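Local coordinates for beta-agarase AgaA (Microbulbifer thermotolerans, PDB 3WZ1), which hydrolyses internal beta-1,4-galactosidic linkages of agarose through its GH16 catalytic domain, giving neoagarotetraose as the main final product, at residues Val8-Asn13 / Lys18-His23; Pro57-Trp62 / Trp243-Gly248; Gly79-Pro82 / Val87-Gly90; Pro167-Ser172 / Leu207-Ser212. One frame throughout, in Å; residues are numbered along the deposited sequence.

Contact 1. Residues Val8-Asn13 / Lys18-His23; sequences VPVPAN and KTWELH
Val10 lays its CG1 methyl over the pyrrole part of the Trp20 indole, a CH-pi contact in which CG1 stands 3.5 Å from the centroid of the five-membered ring and only 14° off the ring normal. This branch points opposite to the backbone N of Val10 (chi1 174°), which brings it over the ring, with Val10 CG1 3.4 Å from Trp20 NE1. The same indole is held from its rim as well. Trp20 NE1 donates to the carbonyl O of Ala12 at 3.0 Å; the oxygen lies close to the ring plane, whereas the donor sits well above the carbonyl plane, and the bond is bent to 145° at the hydrogen. On the side where Val10 lies, Ala12 CB packs obliquely against Trp20 CZ2 at 3.7 Å. The face contact and the edge bond together restrict the ring's tilt and rotation, and tie an irregular N-terminal segment of the jelly roll to the strand that follows it. Strand 18-22 pairs antiparallel with strand 264-276, whose Tyr272 and Pro274 also touch Trp20, while Tyr103 of strand 102-109 and Tyr192 of strand 187-195, the latter edge-to-face with the indole, also border it.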
# COMPACT_ATOMS: atom_id res chain seq x y z
N VAL A 8 11.70 12.76 11.18
CA VAL A 8 10.64 11.81 11.53
C VAL A 8 11.28 10.45 11.77
O VAL A 8 11.74 9.79 10.84
CB VAL A 8 9.53 11.74 10.44
CG1 VAL A 8 8.41 10.80 10.83
CG2 VAL A 8 9.02 13.15 10.11
N PRO A 9 11.31 10.02 13.03
CA PRO A 9 12.11 8.81 13.28
C PRO A 9 11.52 7.54 12.68
O PRO A 9 10.33 7.46 12.42
CB PRO A 9 12.14 8.69 14.81
CG PRO A 9 11.25 9.74 15.35
CD PRO A 9 10.78 10.64 14.26
N VAL A 10 12.39 6.55 12.50
CA VAL A 10 11.95 5.18 12.21
C VAL A 10 11.66 4.49 13.55
O VAL A 10 12.53 4.43 14.41
CB VAL A 10 13.05 4.43 11.42
CG1 VAL A 10 12.68 2.97 11.23
CG2 VAL A 10 13.30 5.08 10.07
N PRO A 11 10.43 3.98 13.75
CA PRO A 11 10.03 3.48 15.07
C PRO A 11 10.49 2.05 15.38
O PRO A 11 10.47 1.63 16.54
CB PRO A 11 8.52 3.57 15.02
CG PRO A 11 8.18 3.38 13.57
CD PRO A 11 9.29 4.03 12.81
N ALA A 12 10.91 1.30 14.37
CA ALA A 12 11.39 -0.05 14.56
C ALA A 12 12.84 -0.05 15.06
O ALA A 12 13.56 0.95 14.92
CB ALA A 12 11.26 -0.84 13.25
N ASN A 13 13.25 -1.19 15.63
CA ASN A 13 14.59 -1.39 16.19
C ASN A 13 15.43 -2.16 15.17
O ASN A 13 15.07 -3.29 14.79
CB ASN A 13 14.43 -2.20 17.46
CG ASN A 13 15.75 -2.48 18.18
OD1 ASN A 13 16.84 -2.26 17.67
ND2 ASN A 13 15.62 -3.01 19.39
N LYS A 18 23.33 -1.50 15.32
CA LYS A 18 22.90 -1.13 13.98
C LYS A 18 22.14 0.19 13.95
O LYS A 18 21.74 0.72 15.00
CB LYS A 18 22.04 -2.23 13.37
CG LYS A 18 22.77 -3.54 13.17
CD LYS A 18 22.19 -4.32 12.01
CE LYS A 18 22.85 -5.69 11.83
NZ LYS A 18 22.28 -6.69 12.74
N THR A 19 21.99 0.69 12.73
CA THR A 19 21.30 1.93 12.45
C THR A 19 20.52 1.78 11.14
O THR A 19 20.75 0.85 10.39
CB THR A 19 22.30 3.10 12.42
OG1 THR A 19 21.60 4.35 12.38
CG2 THR A 19 23.25 2.97 11.22
N TRP A 20 19.58 2.67 10.90
CA TRP A 20 18.76 2.64 9.70
C TRP A 20 19.40 3.44 8.60
O TRP A 20 19.64 4.64 8.76
CB TRP A 20 17.38 3.20 9.97
CG TRP A 20 16.56 2.37 10.91
CD1 TRP A 20 16.20 2.69 12.19
CD2 TRP A 20 16.02 1.07 10.66
NE1 TRP A 20 15.46 1.69 12.74
CE2 TRP A 20 15.33 0.68 11.83
CE3 TRP A 20 16.03 0.20 9.56
CZ2 TRP A 20 14.67 -0.54 11.94
CZ3 TRP A 20 15.36 -1.01 9.67
CH2 TRP A 20 14.69 -1.37 10.85
N GLU A 21 19.64 2.79 7.47
CA GLU A 21 20.21 3.41 6.30
C GLU A 21 19.13 3.58 5.22
O GLU A 21 18.44 2.63 4.85
CB GLU A 21 21.35 2.56 5.76
CG GLU A 21 22.09 3.12 4.56
CD GLU A 21 23.38 2.34 4.32
OE1 GLU A 21 24.37 2.60 5.00
OE2 GLU A 21 23.36 1.43 3.49
N LEU A 22 19.01 4.80 4.71
CA LEU A 22 18.00 5.09 3.70
C LEU A 22 18.27 4.34 2.41
O LEU A 22 19.39 4.41 1.85
CB LEU A 22 17.96 6.59 3.40
CG LEU A 22 16.80 7.09 2.51
CD1 LEU A 22 15.48 7.17 3.26
CD2 LEU A 22 17.21 8.45 1.95
N HIS A 23 17.26 3.63 1.93
CA HIS A 23 17.32 2.91 0.68
C HIS A 23 16.94 3.87 -0.45
O HIS A 23 16.01 4.68 -0.31
CB HIS A 23 16.33 1.75 0.75
CG HIS A 23 16.33 0.85 -0.44
ND1 HIS A 23 15.83 1.24 -1.66
CD2 HIS A 23 16.77 -0.41 -0.60
CE1 HIS A 23 15.96 0.25 -2.52
NE2 HIS A 23 16.51 -0.77 -1.90

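Contact 2. Residues Pro57-Trp62 / Trp243-Gly248; sequences PGLTEW and WRSDNG
Two indoles stand back from the place where Gly58 and Leu59 meet Ser245: the Trp62 ring carries Thr60 CG2 on one face, and the Trp243 ring likewise carries Arg244 CG on one face, the Thr60 methyl and the Arg244 methylene each offset toward the rim. At their edges, NE1 of Trp62 is hydrogen-bonded to Met238 O and NE1 of Trp243 to Gln241 OE1. The contact itself sets a type II' beta turn, Pro57 to Thr60, against the short helix 242-245 at the surface of the GH16 jelly roll. The turn is closed by Thr60 N bonding to Pro57 O at 2.8 Å, and it leads directly into strand 60-62. Gly58 occupies its second position with a positive phi of 54°, a backbone shape that favours glycine, and its CA comes within 3.8 Å of Ser245 OG. The backbones are close here, with the CA atoms of Gly58 and Ser245 6.2 Å apart. No hydrogen bond crosses directly between the two segments. They are bridged by Asp240, whose OD2 is hydrogen-bonded both to Ser245 OG and to the backbone N of Leu59, so that one carboxylate oxygen joins the helix to the turn. From Ser245 the chain reverses through a type I turn to Gly248. The side-chain packing is slight: with CG of Leu59 opposite its own carbonyl carbon (chi1 -56°), the branch point lies 4.0 Å from Ser245 OG, and the carbon-carbon contact is Leu59 CD1 to Ser245 CB at 4.1 Å.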
# COMPACT_ATOMS: atom_id res chain seq x y z
N PRO A 57 -8.04 -6.11 -10.20
CA PRO A 57 -9.13 -6.88 -9.65
C PRO A 57 -10.46 -6.20 -9.86
O PRO A 57 -10.54 -5.06 -10.30
CB PRO A 57 -8.79 -6.91 -8.17
CG PRO A 57 -8.14 -5.61 -7.92
CD PRO A 57 -7.30 -5.38 -9.15
N GLY A 58 -11.53 -6.91 -9.55
CA GLY A 58 -12.85 -6.30 -9.52
C GLY A 58 -13.18 -5.61 -10.82
O GLY A 58 -12.99 -6.17 -11.92
N LEU A 59 -13.66 -4.38 -10.71
CA LEU A 59 -13.98 -3.52 -11.86
C LEU A 59 -12.81 -2.57 -12.19
O LEU A 59 -12.95 -1.65 -12.98
CB LEU A 59 -15.27 -2.74 -11.59
CG LEU A 59 -16.48 -3.60 -11.25
CD1 LEU A 59 -17.67 -2.74 -10.88
CD2 LEU A 59 -16.81 -4.55 -12.40
N THR A 60 -11.64 -2.83 -11.62
CA THR A 60 -10.45 -2.01 -11.84
C THR A 60 -9.91 -2.17 -13.26
O THR A 60 -9.83 -3.28 -13.78
CB THR A 60 -9.29 -2.45 -10.93
OG1 THR A 60 -9.74 -2.45 -9.57
CG2 THR A 60 -8.03 -1.60 -11.09
N GLU A 61 -9.50 -1.05 -13.84
CA GLU A 61 -8.58 -1.08 -14.94
C GLU A 61 -7.49 -0.04 -14.71
O GLU A 61 -7.72 1.15 -14.85
CB GLU A 61 -9.30 -0.85 -16.27
CG GLU A 61 -8.43 -1.23 -17.43
CD GLU A 61 -9.08 -0.98 -18.79
OE1 GLU A 61 -10.23 -1.39 -19.01
OE2 GLU A 61 -8.38 -0.39 -19.63
N TRP A 62 -6.31 -0.49 -14.29
CA TRP A 62 -5.23 0.47 -14.03
C TRP A 62 -4.85 1.19 -15.30
O TRP A 62 -4.85 0.61 -16.38
CB TRP A 62 -4.01 -0.20 -13.40
CG TRP A 62 -4.28 -0.73 -12.01
CD1 TRP A 62 -4.83 -0.03 -10.95
CD2 TRP A 62 -3.97 -2.04 -11.51
NE1 TRP A 62 -4.90 -0.84 -9.84
CE2 TRP A 62 -4.39 -2.08 -10.15
CE3 TRP A 62 -3.37 -3.18 -12.06
CZ2 TRP A 62 -4.24 -3.22 -9.36
CZ3 TRP A 62 -3.22 -4.30 -11.26
CH2 TRP A 62 -3.66 -4.32 -9.93
N TRP A 243 -14.11 -8.45 -3.31
CA TRP A 243 -14.92 -8.68 -2.10
C TRP A 243 -15.88 -7.51 -1.86
O TRP A 243 -16.86 -7.67 -1.14
CB TRP A 243 -14.05 -8.96 -0.86
CG TRP A 243 -13.37 -7.76 -0.32
CD1 TRP A 243 -12.26 -7.12 -0.83
CD2 TRP A 243 -13.77 -7.01 0.82
NE1 TRP A 243 -11.96 -6.03 -0.07
CE2 TRP A 243 -12.86 -5.93 0.95
CE3 TRP A 243 -14.80 -7.14 1.77
CZ2 TRP A 243 -12.95 -4.99 1.97
CZ3 TRP A 243 -14.88 -6.21 2.79
CH2 TRP A 243 -13.97 -5.13 2.87
N ARG A 244 -15.58 -6.34 -2.44
CA ARG A 244 -16.47 -5.19 -2.39
C ARG A 244 -17.43 -5.17 -3.58
O ARG A 244 -18.65 -5.23 -3.40
CB ARG A 244 -15.67 -3.89 -2.31
CG ARG A 244 -14.59 -3.87 -1.21
CD ARG A 244 -14.55 -2.55 -0.47
NE ARG A 244 -15.56 -2.51 0.58
CZ ARG A 244 -15.88 -1.43 1.28
NH1 ARG A 244 -16.81 -1.54 2.23
NH2 ARG A 244 -15.32 -0.24 1.05
N SER A 245 -16.91 -5.07 -4.81
CA SER A 245 -17.76 -4.81 -5.96
C SER A 245 -18.54 -6.03 -6.44
O SER A 245 -19.60 -5.86 -7.06
CB SER A 245 -16.97 -4.23 -7.15
OG SER A 245 -15.91 -5.07 -7.54
N ASP A 246 -18.07 -7.24 -6.16
CA ASP A 246 -18.86 -8.44 -6.49
C ASP A 246 -20.14 -8.40 -5.67
O ASP A 246 -21.14 -9.01 -6.05
CB ASP A 246 -18.17 -9.76 -6.12
CG ASP A 246 -16.99 -10.12 -7.01
OD1 ASP A 246 -16.73 -9.44 -8.01
OD2 ASP A 246 -16.31 -11.12 -6.67
N ASN A 247 -20.07 -7.72 -4.53
CA ASN A 247 -21.10 -7.74 -3.52
C ASN A 247 -21.84 -6.43 -3.38
O ASN A 247 -22.51 -6.22 -2.37
CB ASN A 247 -20.48 -8.20 -2.19
CG ASN A 247 -19.85 -9.58 -2.30
OD1 ASN A 247 -18.66 -9.79 -1.96
ND2 ASN A 247 -20.60 -10.51 -2.83
N GLY A 248 -21.73 -5.56 -4.39
CA GLY A 248 -22.55 -4.36 -4.49
C GLY A 248 -21.97 -3.07 -3.94
O GLY A 248 -22.69 -2.08 -3.83

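Contact 3. Residues Gly79-Pro82 / Val87-Gly90; sequences GRKP and VYLG
Tyr88 N donates to Gly79 O over 2.8 Å, the shorter of the two backbone bonds between 79-82 and 87-90, in the antiparallel beta hairpin of strands 73-80 and 87-94 of the jelly roll. Its angle at the hydrogen is 133°. In return Gly79 N donates to Tyr88 O at 3.0 Å, making Gly79 and Tyr88 a hydrogen-bonded pair. Gly79 O also receives a CA-H...O contact from Val87. The next pair, Arg80 with Val87, is non-hydrogen-bonded and directs its side chains to the other face.

On the Tyr88 face, the ring packs against Lys81. Lys81 CB stands over the ring centre, 3.9 Å from the centroid and 10° off the normal, a CH-pi contact. With CG opposite its backbone N (chi1 171°) and the chain extended beyond, Lys81 runs obliquely across the ring: Lys81 CG lies 3.6 Å from Tyr88 CZ, and Lys81 CE reaches the hydroxyl OH at the same distance. The aliphatic stem thus covers one face of the ring while the ammonium continues to a salt bridge with Glu61 OE1. His63 meets the Tyr88 ring edge-to-face.

On the other face Arg80 bends at its middle torsions, turning its guanidinium back beside Val87. Arg80 NE forms a salt bridge with Asp253 OD1, Arg80 NH2 bonds to Pro251 O, and Arg80 NH1, bonded to Gln86 O, lies 3.6 Å from Val87 CG2.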
# COMPACT_ATOMS: atom_id res chain seq x y z
N GLY A 79 -11.56 7.37 -12.15
CA GLY A 79 -12.61 7.87 -13.05
C GLY A 79 -13.37 6.73 -13.66
O GLY A 79 -12.90 5.60 -13.67
N ARG A 80 -14.57 7.03 -14.15
CA ARG A 80 -15.37 6.03 -14.84
C ARG A 80 -14.76 5.78 -16.21
O ARG A 80 -14.41 6.73 -16.93
CB ARG A 80 -16.80 6.51 -15.01
CG ARG A 80 -17.69 5.54 -15.80
CD ARG A 80 -17.90 4.23 -15.09
NE ARG A 80 -18.70 4.41 -13.88
CZ ARG A 80 -18.58 3.70 -12.76
NH1 ARG A 80 -17.69 2.70 -12.65
NH2 ARG A 80 -19.37 3.98 -11.73
N LYS A 81 -14.64 4.50 -16.58
CA LYS A 81 -14.28 4.15 -17.95
C LYS A 81 -15.54 4.34 -18.79
O LYS A 81 -16.54 3.66 -18.54
CB LYS A 81 -13.75 2.72 -18.02
CG LYS A 81 -13.55 2.22 -19.44
CD LYS A 81 -12.93 0.84 -19.48
CE LYS A 81 -12.64 0.40 -20.91
NZ LYS A 81 -12.21 -1.03 -20.90
N PRO A 82 -15.52 5.31 -19.73
CA PRO A 82 -16.77 5.66 -20.41
C PRO A 82 -17.48 4.49 -21.09
O PRO A 82 -16.87 3.66 -21.74
CB PRO A 82 -16.33 6.71 -21.43
CG PRO A 82 -15.12 7.34 -20.84
CD PRO A 82 -14.42 6.23 -20.10
N VAL A 87 -13.68 1.02 -13.66
CA VAL A 87 -13.10 2.17 -12.98
C VAL A 87 -11.63 2.26 -13.35
O VAL A 87 -10.85 1.37 -13.05
CB VAL A 87 -13.23 2.02 -11.45
CG1 VAL A 87 -12.75 3.28 -10.76
CG2 VAL A 87 -14.66 1.66 -11.04
N TYR A 88 -11.27 3.33 -14.04
CA TYR A 88 -9.88 3.64 -14.27
C TYR A 88 -9.24 4.12 -12.98
O TYR A 88 -9.78 4.99 -12.31
CB TYR A 88 -9.72 4.72 -15.35
CG TYR A 88 -9.95 4.31 -16.79
CD1 TYR A 88 -9.54 3.07 -17.26
CD2 TYR A 88 -10.50 5.21 -17.69
CE1 TYR A 88 -9.72 2.72 -18.60
CE2 TYR A 88 -10.68 4.89 -19.02
CZ TYR A 88 -10.28 3.64 -19.46
OH TYR A 88 -10.42 3.29 -20.80
N LEU A 89 -8.11 3.51 -12.63
CA LEU A 89 -7.40 3.81 -11.37
C LEU A 89 -5.90 3.94 -11.57
O LEU A 89 -5.29 3.22 -12.37
CB LEU A 89 -7.66 2.71 -10.32
CG LEU A 89 -9.11 2.51 -9.91
CD1 LEU A 89 -9.26 1.31 -8.99
CD2 LEU A 89 -9.64 3.76 -9.23
N GLY A 90 -5.28 4.83 -10.79
CA GLY A 90 -3.84 4.96 -10.82
C GLY A 90 -3.13 3.79 -10.18
O GLY A 90 -3.66 3.12 -9.27

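Contact 4. Residues Pro167-Ser172 / Leu207-Ser212; sequences PTDAGS and LVRTVS
From CB outward the Arg209 chain is fully stretched (chi1 175°), carrying its guanidinium from strand 206-212 to Asp169. The side chain also touches Leu152 and Ile216, and Arg209 CD comes 3.5 Å from Gly171 O. At the tip, Arg209 NH2 donates to Asp169 OD1 and Arg209 NH1 to Asp169 OD2, each at 2.8 Å and nearly straight. Both oxygens use their syn lone pairs and the carboxylate and guanidinium planes are 22° apart, nearly coplanar, so this is an end-on, two-pronged salt bridge. The backbone lies over one face of the guanidinium, with Gly171 C 3.3 Å from Arg209 NH1, and Pro167 CB touches the edge at NH2. The backbone carbonyl of Asp169 accepts from both Ser172 N, at 3.0 Å, and Ser172 OG, at 2.7 Å, closing the turn that carries the 3-10 segment 170-172. Arg209 itself comes out of a classic beta bulge, where Val208 and Arg209 together pair with Tyr201. Pro167 lies about 9 Å, side chain to side chain, from Glu129, the predicted nucleophile. Paired, opposite charges on a partly buried contact probably keep both groups ionised, and the bridge is consistent with the salt bridges and arginines thought to contribute to this enzyme's thermostability.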
# COMPACT_ATOMS: atom_id res chain seq x y z
N PRO A 167 -4.23 -13.29 7.45
CA PRO A 167 -4.79 -13.32 8.81
C PRO A 167 -6.16 -12.68 8.82
O PRO A 167 -6.40 -11.76 8.05
CB PRO A 167 -3.80 -12.49 9.63
CG PRO A 167 -2.53 -12.51 8.84
CD PRO A 167 -2.96 -12.53 7.40
N THR A 168 -7.05 -13.20 9.66
CA THR A 168 -8.42 -12.68 9.73
C THR A 168 -8.90 -12.41 11.16
O THR A 168 -10.10 -12.22 11.39
CB THR A 168 -9.43 -13.62 9.04
OG1 THR A 168 -9.32 -14.92 9.60
CG2 THR A 168 -9.20 -13.70 7.55
N ASP A 169 -7.99 -12.37 12.12
CA ASP A 169 -8.37 -12.00 13.50
C ASP A 169 -8.79 -10.54 13.56
O ASP A 169 -8.49 -9.75 12.65
CB ASP A 169 -7.25 -12.28 14.48
CG ASP A 169 -5.98 -11.52 14.16
OD1 ASP A 169 -5.36 -11.85 13.12
OD2 ASP A 169 -5.64 -10.61 14.93
N ALA A 170 -9.51 -10.16 14.61
CA ALA A 170 -10.06 -8.80 14.72
C ALA A 170 -9.02 -7.69 14.66
O ALA A 170 -9.28 -6.61 14.12
CB ALA A 170 -10.88 -8.65 16.00
N GLY A 171 -7.82 -7.95 15.20
CA GLY A 171 -6.78 -6.95 15.22
C GLY A 171 -6.18 -6.65 13.86
O GLY A 171 -5.45 -5.68 13.73
N SER A 172 -6.54 -7.43 12.84
CA SER A 172 -6.11 -7.10 11.47
C SER A 172 -6.84 -5.88 10.89
O SER A 172 -6.47 -5.38 9.81
CB SER A 172 -6.27 -8.30 10.55
OG SER A 172 -7.65 -8.63 10.35
N LEU A 207 4.09 1.25 17.43
CA LEU A 207 3.83 -0.16 17.14
C LEU A 207 2.40 -0.47 17.51
O LEU A 207 2.01 -0.30 18.68
CB LEU A 207 4.79 -1.05 17.95
CG LEU A 207 4.59 -2.55 17.81
CD1 LEU A 207 4.96 -3.00 16.41
CD2 LEU A 207 5.44 -3.30 18.82
N VAL A 208 1.62 -0.98 16.56
CA VAL A 208 0.23 -1.36 16.83
C VAL A 208 -0.09 -2.85 16.65
O VAL A 208 -1.10 -3.31 17.17
CB VAL A 208 -0.78 -0.51 16.01
CG1 VAL A 208 -0.63 0.96 16.35
CG2 VAL A 208 -0.64 -0.73 14.51
N ARG A 209 0.76 -3.60 15.95
CA ARG A 209 0.48 -5.02 15.72
C ARG A 209 1.76 -5.73 15.32
O ARG A 209 2.52 -5.23 14.48
CB ARG A 209 -0.56 -5.19 14.61
CG ARG A 209 -0.86 -6.62 14.18
CD ARG A 209 -2.06 -6.61 13.26
NE ARG A 209 -2.37 -7.88 12.62
CZ ARG A 209 -3.15 -8.84 13.13
NH1 ARG A 209 -3.67 -8.74 14.36
NH2 ARG A 209 -3.40 -9.91 12.41
N THR A 210 1.95 -6.92 15.88
CA THR A 210 3.06 -7.78 15.51
C THR A 210 2.48 -9.08 14.99
O THR A 210 1.61 -9.68 15.63
CB THR A 210 3.99 -8.04 16.71
OG1 THR A 210 4.55 -6.81 17.15
CG2 THR A 210 5.10 -8.99 16.33
N VAL A 211 2.93 -9.50 13.82
CA VAL A 211 2.49 -10.73 13.19
C VAL A 211 3.72 -11.62 13.06
O VAL A 211 4.58 -11.38 12.22
CB VAL A 211 1.86 -10.42 11.82
CG1 VAL A 211 1.48 -11.71 11.10
CG2 VAL A 211 0.65 -9.51 12.01
N SER A 212 3.79 -12.66 13.90
CA SER A 212 5.04 -13.39 14.07
C SER A 212 4.77 -14.89 14.23
O SER A 212 3.92 -15.27 15.03
CB SER A 212 5.79 -12.86 15.29
OG SER A 212 7.14 -13.33 15.30

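How the contacts relate
All four contacts belong to the GH16 jelly-roll domain. Contact 1 comes first in the chain, and contacts 3 and 4 follow one another between the two segments of contact 2, whose ends lie 181 residues apart. Contacts 2 and 3 form one neighbourhood, their centres about 12 Å apart: strand 60-62 runs parallel to strand 87-94, with Leu59 O 2.9 Å from Val87 N in a probable hydrogen bond. Contact 1 lies across the chain's centre, about 37 Å from either between centres. Contact 4 is about 22 Å from contact 1, centre to centre, and nearer the predicted catalytic residues. Contacts 2 and 3 thus knit one side of the fold; contacts 1 and 4 lie elsewhere.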